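Long-range contacts in N-isopropylammelide isopropylaminohydrolase (Burkholderia multivorans ATCC 17616, PDB 6NBO), which binds zinc and belongs to the amidohydrolase family, whose members are built on a TIM-barrel fold: residues H250-G255 against A282-P287; L217-R222 against V246-A251; V276-P281 against V297-G302; D317-A322 against V339-V344. All blocks are in the same frame, centred on the assembly; numbering follows the deposited sequence. Where two conformers were deposited one is given.

Contact 1: residues H250-G255 against A282-P287; sequences HAFCLG and AAVPVP
Phe252 and Val284 lead a loop-to-loop packing contact at the C-terminal ends of two adjacent barrel strands, where the chain leaves strand 246-250 for a short helix and the loop after strand 275-278 runs on toward helix 289-295. Val284 CG1 stands over the centre of the Phe252 ring in a CH-pi contact, 4.1 Å from the ring centroid and 12° off the normal. A chi1 of 51° puts CG1 between the backbone N and carbonyl carbon, and the other methyl, CG2, reaches 3.9 Å from Phe252 CG. A beta-branched residue thus spreads two methyls over one ring face; His250 CB lies against the opposite face, nearer the rim. In this TIM barrel the loops gather around the metal site, and His250, which opens the segment, is itself a zinc ligand. Pro285 O approaches the ring obliquely, 3.4 Å from Phe252 CD1, and is buried without a hydrogen-bond partner. Pro287, with no N-H to satisfy, lays its CD 3.3 Å from His250 O, while its CB meets Leu254 CB at 4.0 Å. Gly255, lacking a side chain, lets Val286 O come within 3.5 Å of its CA.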
# COMPACT_ATOMS: atom_id res chain seq x y z
N HIS A 250 9.18 5.34 -2.67
CA HIS A 250 10.58 5.08 -2.35
C HIS A 250 11.28 6.37 -1.93
O HIS A 250 11.58 6.55 -0.74
CB HIS A 250 11.28 4.39 -3.52
CG HIS A 250 10.62 3.12 -3.94
ND1 HIS A 250 10.17 2.18 -3.02
CD2 HIS A 250 10.27 2.64 -5.15
CE1 HIS A 250 9.60 1.17 -3.66
NE2 HIS A 250 9.65 1.42 -4.96
N ALA A 251 11.52 7.29 -2.87
CA ALA A 251 12.02 8.62 -2.54
C ALA A 251 13.33 8.56 -1.77
O ALA A 251 13.55 9.33 -0.83
CB ALA A 251 10.97 9.42 -1.76
N PHE A 252 14.21 7.63 -2.17
CA PHE A 252 15.50 7.44 -1.50
C PHE A 252 16.30 8.74 -1.39
O PHE A 252 17.06 8.91 -0.44
CB PHE A 252 16.34 6.40 -2.24
CG PHE A 252 15.66 5.08 -2.44
CD1 PHE A 252 14.84 4.55 -1.45
CD2 PHE A 252 15.85 4.36 -3.60
CE1 PHE A 252 14.21 3.32 -1.64
CE2 PHE A 252 15.23 3.14 -3.80
CZ PHE A 252 14.42 2.62 -2.81
N CYS A 253 16.16 9.65 -2.36
CA CYS A 253 16.98 10.85 -2.32
C CYS A 253 16.73 11.69 -1.07
O CYS A 253 17.60 12.45 -0.67
CB CYS A 253 16.75 11.71 -3.57
SG CYS A 253 15.09 12.41 -3.74
N LEU A 254 15.55 11.53 -0.45
CA LEU A 254 15.26 12.26 0.78
C LEU A 254 16.14 11.79 1.93
O LEU A 254 16.26 12.51 2.93
CB LEU A 254 13.78 12.10 1.14
CG LEU A 254 12.75 12.73 0.19
CD1 LEU A 254 11.30 12.36 0.56
CD2 LEU A 254 12.91 14.25 0.16
N GLY A 255 16.77 10.62 1.82
CA GLY A 255 17.80 10.23 2.76
C GLY A 255 19.20 10.65 2.39
O GLY A 255 20.10 10.58 3.24
N ALA A 282 16.71 -2.26 3.58
CA ALA A 282 17.75 -2.20 4.60
C ALA A 282 19.11 -1.78 4.06
O ALA A 282 20.03 -1.57 4.86
CB ALA A 282 17.88 -3.56 5.30
N ALA A 283 19.27 -1.62 2.74
CA ALA A 283 20.59 -1.40 2.15
C ALA A 283 20.68 -0.13 1.29
O ALA A 283 21.63 0.01 0.52
CB ALA A 283 20.99 -2.61 1.30
N VAL A 284 19.72 0.78 1.41
CA VAL A 284 19.80 2.08 0.74
C VAL A 284 19.20 3.13 1.66
O VAL A 284 18.37 2.81 2.53
CB VAL A 284 19.05 2.07 -0.62
CG1 VAL A 284 17.66 1.51 -0.46
CG2 VAL A 284 19.00 3.44 -1.29
N PRO A 285 19.68 4.37 1.57
CA PRO A 285 19.06 5.44 2.37
C PRO A 285 17.57 5.56 2.10
O PRO A 285 17.07 5.29 1.00
CB PRO A 285 19.82 6.70 1.92
CG PRO A 285 20.96 6.23 1.05
CD PRO A 285 21.04 4.74 1.15
N VAL A 286 16.84 5.94 3.14
CA VAL A 286 15.38 6.05 3.06
C VAL A 286 14.96 7.40 3.62
O VAL A 286 15.70 8.02 4.39
CB VAL A 286 14.68 4.90 3.82
CG1 VAL A 286 15.00 3.56 3.17
CG2 VAL A 286 15.12 4.90 5.28
N PRO A 287 13.78 7.88 3.26
CA PRO A 287 13.22 9.03 3.98
C PRO A 287 13.02 8.67 5.45
O PRO A 287 12.53 7.59 5.79
CB PRO A 287 11.90 9.31 3.27
CG PRO A 287 11.59 8.06 2.49
CD PRO A 287 12.91 7.44 2.16

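Contact 2: residues L217-R222 against V246-A251. With ZN (zinc ion), chain B.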
# COMPACT_ATOMS: atom_id res chain seq x y z
N LEU A 217 4.33 7.68 -8.32
CA LEU A 217 5.54 7.62 -9.13
C LEU A 217 6.67 6.98 -8.33
O LEU A 217 6.94 7.40 -7.21
CB LEU A 217 5.94 9.03 -9.59
CG LEU A 217 4.85 9.75 -10.39
CD1 LEU A 217 5.25 11.19 -10.65
CD2 LEU A 217 4.57 9.02 -11.71
N HIS A 218 7.30 5.94 -8.90
CA HIS A 218 8.52 5.37 -8.33
C HIS A 218 9.67 6.35 -8.54
O HIS A 218 10.00 6.70 -9.67
CB HIS A 218 8.87 4.05 -9.02
CG HIS A 218 8.05 2.87 -8.59
ND1 HIS A 218 6.70 2.77 -8.85
CD2 HIS A 218 8.41 1.72 -7.96
CE1 HIS A 218 6.25 1.61 -8.38
NE2 HIS A 218 7.27 0.96 -7.84
N LEU A 219 10.33 6.77 -7.45
CA LEU A 219 11.48 7.66 -7.57
C LEU A 219 12.64 7.00 -6.84
O LEU A 219 12.78 7.15 -5.63
CB LEU A 219 11.18 9.06 -7.02
CG LEU A 219 12.29 10.06 -7.36
CD1 LEU A 219 12.47 10.19 -8.88
CD2 LEU A 219 12.05 11.42 -6.73
N HIS A 220 13.46 6.26 -7.59
CA HIS A 220 14.67 5.65 -7.04
C HIS A 220 15.89 6.54 -7.14
O HIS A 220 16.93 6.20 -6.56
CB HIS A 220 15.03 4.35 -7.77
CG HIS A 220 13.89 3.41 -7.99
ND1 HIS A 220 13.17 3.38 -9.16
CD2 HIS A 220 13.37 2.45 -7.19
CE1 HIS A 220 12.24 2.44 -9.07
NE2 HIS A 220 12.34 1.87 -7.88
N GLU A 221 15.80 7.64 -7.89
CA GLU A 221 16.98 8.42 -8.21
C GLU A 221 17.62 8.95 -6.94
O GLU A 221 16.94 9.43 -6.03
CB GLU A 221 16.63 9.56 -9.15
CG GLU A 221 16.10 9.07 -10.50
CD GLU A 221 15.62 10.21 -11.37
OE1 GLU A 221 15.55 11.36 -10.88
OE2 GLU A 221 15.35 9.97 -12.56
N ARG A 222 18.94 8.85 -6.87
CA ARG A 222 19.68 9.21 -5.68
C ARG A 222 20.14 10.66 -5.74
O ARG A 222 20.33 11.22 -6.82
CB ARG A 222 20.87 8.28 -5.52
CG ARG A 222 20.47 6.81 -5.45
CD ARG A 222 19.86 6.50 -4.09
NE ARG A 222 20.76 6.96 -3.04
CZ ARG A 222 21.81 6.27 -2.60
NH1 ARG A 222 22.07 5.07 -3.12
NH2 ARG A 222 22.59 6.76 -1.66
N VAL A 246 -1.05 13.10 -5.81
CA VAL A 246 0.25 12.59 -6.22
C VAL A 246 0.92 11.92 -5.03
O VAL A 246 0.91 12.45 -3.91
CB VAL A 246 1.14 13.71 -6.80
CG1 VAL A 246 2.57 13.21 -7.05
CG2 VAL A 246 0.53 14.24 -8.09
N THR A 247 1.50 10.74 -5.27
CA THR A 247 2.26 9.98 -4.29
C THR A 247 3.64 9.74 -4.87
O THR A 247 3.79 9.48 -6.07
CB THR A 247 1.55 8.63 -4.01
OG1 THR A 247 0.24 8.89 -3.50
CG2 THR A 247 2.32 7.76 -3.01
N ILE A 248 4.66 9.86 -4.02
CA ILE A 248 6.04 9.54 -4.39
C ILE A 248 6.41 8.24 -3.70
O ILE A 248 6.43 8.18 -2.46
CB ILE A 248 7.03 10.64 -3.99
CG1 ILE A 248 6.50 12.01 -4.41
CG2 ILE A 248 8.41 10.34 -4.62
CD1 ILE A 248 6.39 12.19 -5.90
N SER A 249 6.74 7.21 -4.47
CA SER A 249 7.17 5.94 -3.88
C SER A 249 8.69 5.87 -3.80
O SER A 249 9.39 6.27 -4.74
CB SER A 249 6.63 4.76 -4.69
OG SER A 249 5.24 4.57 -4.46
N HIS A 250 9.18 5.34 -2.67
CA HIS A 250 10.58 5.08 -2.35
C HIS A 250 11.28 6.37 -1.93
O HIS A 250 11.58 6.55 -0.74
CB HIS A 250 11.28 4.39 -3.52
CG HIS A 250 10.62 3.12 -3.94
ND1 HIS A 250 10.17 2.18 -3.02
CD2 HIS A 250 10.27 2.64 -5.15
CE1 HIS A 250 9.60 1.17 -3.66
NE2 HIS A 250 9.65 1.42 -4.96
N ALA A 251 11.52 7.29 -2.87
CA ALA A 251 12.02 8.62 -2.54
C ALA A 251 13.33 8.56 -1.77
O ALA A 251 13.55 9.33 -0.83
CB ALA A 251 10.97 9.42 -1.76
ZN ZN B . 7.55 -0.71 -6.32
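Leu217 to Leu219 run parallel to Ile248 to His250 as neighbouring strands of the barrel, both leading to zinc at their C-terminal ends: His218 binds one ion, and His250 belongs to the site of the other, with Asp304 common to both. Leu217 N gives a nearly straight bond to Thr247 O (2.9 Å), Leu217 O accepts from Ser249 N (2.8 Å), and Leu219 N reaches Ser249 O; the last bond, from Ala251 N to Leu219 O, is weak, where the pairing ends and the chain turns into loop. The strands belong to a beta-alpha-beta crossover through helix 223-239. Leu217 and Ile248 share the face turned to that helix, where both touch Ile233, and bulky aliphatic chains suit this buried layer; Ile248 CG2 also meets Leu219 CB at 3.9 Å. His218 and Ser249 share the other face. His218 NE2 binds its zinc ion at 2.3 Å, in a site completed by His65, His67 and Asp304. Its CD2 comes 3.3 Å from His250 NE2, at the edge of the His250 ring, with the two planes at 65°. The His220 ring runs beside that of His250, slid so far that they barely overlap, with His220 NE2 3.5 Å from His250 CD2. Ser249, a small residue, hydrogen-bonds through OG with Asp216 and with ND1 of His65, a second-shell link that would help orient a zinc ligand.

Contact 3: residues V276-P281 against V297-G302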
# COMPACT_ATOMS: atom_id res chain seq x y z
N VAL A 276 4.40 10.01 0.93
CA VAL A 276 5.56 9.23 0.53
C VAL A 276 5.34 7.78 0.95
O VAL A 276 4.80 7.50 2.02
CB VAL A 276 6.88 9.83 1.10
CG1 VAL A 276 6.96 9.70 2.63
CG2 VAL A 276 8.10 9.20 0.42
N VAL A 277 5.74 6.86 0.07
CA VAL A 277 5.71 5.44 0.37
C VAL A 277 7.12 5.00 0.74
O VAL A 277 8.07 5.26 -0.00
CB VAL A 277 5.20 4.62 -0.83
CG1 VAL A 277 5.39 3.13 -0.54
CG2 VAL A 277 3.76 4.96 -1.13
N THR A 278 7.26 4.34 1.88
CA THR A 278 8.53 3.70 2.21
C THR A 278 8.30 2.22 2.43
O THR A 278 7.30 1.82 3.03
CB THR A 278 9.22 4.35 3.43
OG1 THR A 278 10.52 3.77 3.59
CG2 THR A 278 8.41 4.16 4.72
N THR A 279 9.19 1.40 1.89
CA THR A 279 9.16 -0.04 2.12
C THR A 279 10.31 -0.46 3.00
O THR A 279 10.54 -1.67 3.19
CB THR A 279 9.17 -0.78 0.79
OG1 THR A 279 10.45 -0.61 0.16
CG2 THR A 279 8.08 -0.21 -0.13
N ALA A 280 11.06 0.51 3.53
CA ALA A 280 12.16 0.29 4.46
C ALA A 280 13.21 -0.70 3.97
O ALA A 280 13.60 -1.61 4.70
CB ALA A 280 11.62 -0.14 5.82
N PRO A 281 13.72 -0.54 2.74
CA PRO A 281 14.85 -1.37 2.31
C PRO A 281 16.04 -1.16 3.23
O PRO A 281 16.35 -0.04 3.64
CB PRO A 281 15.13 -0.89 0.89
CG PRO A 281 14.63 0.54 0.89
CD PRO A 281 13.40 0.50 1.75
N VAL A 297 4.20 15.43 6.33
CA VAL A 297 4.09 14.56 5.16
C VAL A 297 3.57 13.20 5.62
O VAL A 297 4.16 12.58 6.51
CB VAL A 297 5.43 14.43 4.43
CG1 VAL A 297 5.31 13.41 3.28
CG2 VAL A 297 5.88 15.77 3.89
N THR A 298 2.48 12.75 5.02
CA THR A 298 1.95 11.42 5.34
C THR A 298 2.87 10.33 4.81
O THR A 298 3.33 10.38 3.67
CB THR A 298 0.57 11.26 4.74
OG1 THR A 298 -0.29 12.26 5.29
CG2 THR A 298 -0.00 9.86 5.04
N VAL A 299 3.12 9.31 5.64
CA VAL A 299 3.98 8.19 5.27
C VAL A 299 3.12 6.94 5.09
O VAL A 299 2.36 6.56 5.99
CB VAL A 299 5.09 7.94 6.31
CG1 VAL A 299 5.95 6.75 5.88
CG2 VAL A 299 5.96 9.19 6.44
N ILE A 300 3.26 6.30 3.93
CA ILE A 300 2.57 5.06 3.56
C ILE A 300 3.58 3.92 3.61
O ILE A 300 4.65 4.01 2.99
CB ILE A 300 1.97 5.18 2.14
CG1 ILE A 300 1.03 6.39 2.02
CG2 ILE A 300 1.25 3.87 1.76
CD1 ILE A 300 0.72 6.77 0.57
N GLY A 301 3.25 2.85 4.32
CA GLY A 301 4.11 1.68 4.33
C GLY A 301 3.74 0.70 3.23
O GLY A 301 2.58 0.60 2.82
N GLY A 302 4.73 -0.03 2.72
CA GLY A 302 4.45 -1.06 1.73
C GLY A 302 5.52 -2.14 1.73
O GLY A 302 6.64 -1.92 2.20
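Ile300 can be followed outward against Val277, its partner in a parallel strand pair. Its CB lies 3.7 Å from Val277 CG2, and CG1, anti to the carbonyl carbon (chi1 -56°), passes 3.9 Å from Val276 O. The branch methyl CG2 meets Val277 CG2 as well, and an extended chi2 of 164° carries the tip, CD1, to 3.9 Å from the same methyl. Branching at CB thus places one methyl of Val277 where CB, CG2 and CD1 of Ile300 all reach it; beyond Val277, Ile300 also packs on Thr247 and on helix 346-352. Beneath this packing the backbones are joined by hydrogen bonds, among them Ile300 N to Val276 O at 2.7 Å and, more bent, Gly302 N to Thr278 O at 3.2 Å. The two strands and helix 289-295 form a beta-alpha-beta unit of the TIM barrel, and Gly301 bonds on through its backbone to Gly64 of strand 56-66, consistent with closure of the barrel between its last and first strands. On the face opposite Ile300, Thr278 CG2 touches Val299 CG1 at 3.8 Å, while Thr278 OG1 accepts a weak bond from Ala280 N where the strand gives way to loop. Thr279 CA comes 3.1 Å from Gly302 O in a CA-H...O contact; that oxygen is buried and has no conventional hydrogen-bond partner. Thr279 CB and CG2 pack against it too.

Contact 4: residues D317-A322 against V339-V344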
# COMPACT_ATOMS: atom_id res chain seq x y z
N ASP A 317 1.92 -10.10 5.74
CA ASP A 317 1.69 -9.62 7.10
C ASP A 317 2.14 -8.16 7.19
O ASP A 317 3.33 -7.87 7.30
CB ASP A 317 2.45 -10.50 8.10
CG ASP A 317 2.10 -10.17 9.54
OD1 ASP A 317 1.52 -9.10 9.77
OD2 ASP A 317 2.38 -10.98 10.43
N MET A 318 1.18 -7.21 7.17
CA MET A 318 1.57 -5.81 7.23
C MET A 318 2.07 -5.41 8.61
O MET A 318 2.75 -4.39 8.73
CB MET A 318 0.42 -4.88 6.81
CG MET A 318 0.09 -4.95 5.31
SD MET A 318 1.54 -4.80 4.25
CE MET A 318 2.04 -3.10 4.61
N LEU A 319 1.75 -6.18 9.65
CA LEU A 319 2.39 -5.92 10.94
C LEU A 319 3.89 -6.16 10.83
O LEU A 319 4.69 -5.43 11.44
CB LEU A 319 1.79 -6.80 12.04
CG LEU A 319 0.36 -6.49 12.47
CD1 LEU A 319 -0.05 -7.34 13.70
CD2 LEU A 319 0.21 -4.99 12.76
N GLU A 320 4.30 -7.17 10.06
CA GLU A 320 5.73 -7.39 9.87
C GLU A 320 6.37 -6.24 9.11
O GLU A 320 7.51 -5.86 9.40
CB GLU A 320 5.97 -8.71 9.13
CG GLU A 320 7.45 -9.03 8.98
CD GLU A 320 7.66 -10.49 8.69
OE1 GLU A 320 7.91 -10.83 7.51
OE2 GLU A 320 7.54 -11.31 9.63
N ARG A 321 5.66 -5.67 8.13
CA ARG A 321 6.23 -4.52 7.43
C ARG A 321 6.37 -3.33 8.36
O ARG A 321 7.37 -2.59 8.30
CB ARG A 321 5.36 -4.17 6.21
CG ARG A 321 5.94 -3.05 5.33
CD ARG A 321 7.37 -3.33 4.91
NE ARG A 321 7.58 -4.70 4.42
CZ ARG A 321 8.71 -5.11 3.84
NH1 ARG A 321 9.71 -4.26 3.65
NH2 ARG A 321 8.84 -6.37 3.45
N ALA A 322 5.40 -3.13 9.25
CA ALA A 322 5.52 -2.08 10.25
C ALA A 322 6.74 -2.31 11.12
O ALA A 322 7.50 -1.37 11.40
CB ALA A 322 4.26 -2.03 11.12
N VAL A 339 4.04 4.85 15.67
CA VAL A 339 4.19 5.62 14.45
C VAL A 339 4.40 4.69 13.26
O VAL A 339 3.85 4.90 12.18
CB VAL A 339 5.35 6.63 14.58
CG1 VAL A 339 5.68 7.23 13.21
CG2 VAL A 339 5.00 7.71 15.58
N ALA A 340 5.20 3.64 13.45
CA ALA A 340 5.39 2.68 12.37
C ALA A 340 4.09 1.96 12.05
O ALA A 340 3.75 1.76 10.88
CB ALA A 340 6.49 1.68 12.73
N LEU A 341 3.32 1.60 13.08
CA LEU A 341 2.02 0.96 12.84
C LEU A 341 1.07 1.90 12.09
O LEU A 341 0.27 1.45 11.26
CB LEU A 341 1.41 0.52 14.17
CG LEU A 341 0.03 -0.16 14.12
CD1 LEU A 341 0.12 -1.47 13.33
CD2 LEU A 341 -0.48 -0.43 15.54
N GLU A 342 1.14 3.20 12.38
CA GLU A 342 0.34 4.16 11.63
C GLU A 342 0.61 4.09 10.12
O GLU A 342 -0.29 4.33 9.31
CB GLU A 342 0.60 5.58 12.16
CG GLU A 342 -0.29 6.63 11.55
CD GLU A 342 -0.05 8.04 12.10
OE1 GLU A 342 1.06 8.31 12.62
OE2 GLU A 342 -0.98 8.87 12.00
N CYS A 343 1.85 3.76 9.72
CA CYS A 343 2.20 3.65 8.30
C CYS A 343 1.46 2.52 7.58
O CYS A 343 1.41 2.53 6.34
CB CYS A 343 3.70 3.42 8.13
SG CYS A 343 4.70 4.81 8.71
N VAL A 344 0.93 1.52 8.30
CA VAL A 344 0.16 0.46 7.66
C VAL A 344 -1.29 0.45 8.13
O VAL A 344 -2.01 -0.52 7.87
CB VAL A 344 0.82 -0.93 7.87
CG1 VAL A 344 2.28 -0.91 7.43
CG2 VAL A 344 0.68 -1.42 9.33
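Met318 bends twice, at chi2 (-49°) and at chi3 (-66°), and the second bend brings its CE to 3.6 Å from Val344 CG1. Val344 itself, with CG1 anti to the carbonyl carbon (chi1 -53°), turns both methyls to the first helix: CG1 and CG2 each lie 3.7 Å from Met318 O, and CG2 also meets Ala322 CB at 4.0 Å. An unbranched, flexible methionine adapts readily to such a compact partner. One turn farther on, the backbones come close (CA atoms of Ala322 and Ala340 5.2 Å apart), as the small alanine side chains allow: Ala340 CB touches Ala322 O at 3.5 Å, and Ala322 CB packs on Ala340 O. Along one flank Leu319 and Leu341 lie side by side, pointing the same way; these longer side chains, apolar as suits a buried position, meet at their ends, Leu319 CD2 3.6 Å from Leu341 CD1. Asp317 is the N-cap of helix 318-328; its OD1 accepts weak bonds from Leu319 N and Glu320 N and has a salt-bridge partner in Arg385. Met318 and Leu319 also pack on Leu61 of strand 56-66, and Val344 bonds through its backbone to Val62, which places this largely apolar packing, without hydrogen bonds across it, in the layer around the barrel strands of a TIM-barrel amidohydrolase.

Overall arrangement
From the N terminus, contact 2 comes first, closing the crossover from strand 215-219 to strand 246-250. Contact 1 starts where it ends, sharing His250 and Ala251, and reaches on to 282-287. Contact 3 opens inside that loop, at 276-281, and closes beyond it, at 297-302, so contacts 1 and 3 cross. Contact 4 follows in series, joining two helices after strand 299-301, the last of the parallel barrel strands; no contact nests within another. Strands 246-250 and 275-278 are neighbours, and the main-chain pair His250 N to Val277 O (2.9 Å) links contacts 2 and 3. At the far side, Gly301 N meets Cys343 O at 2.8 Å, tying contact 3 to contact 4.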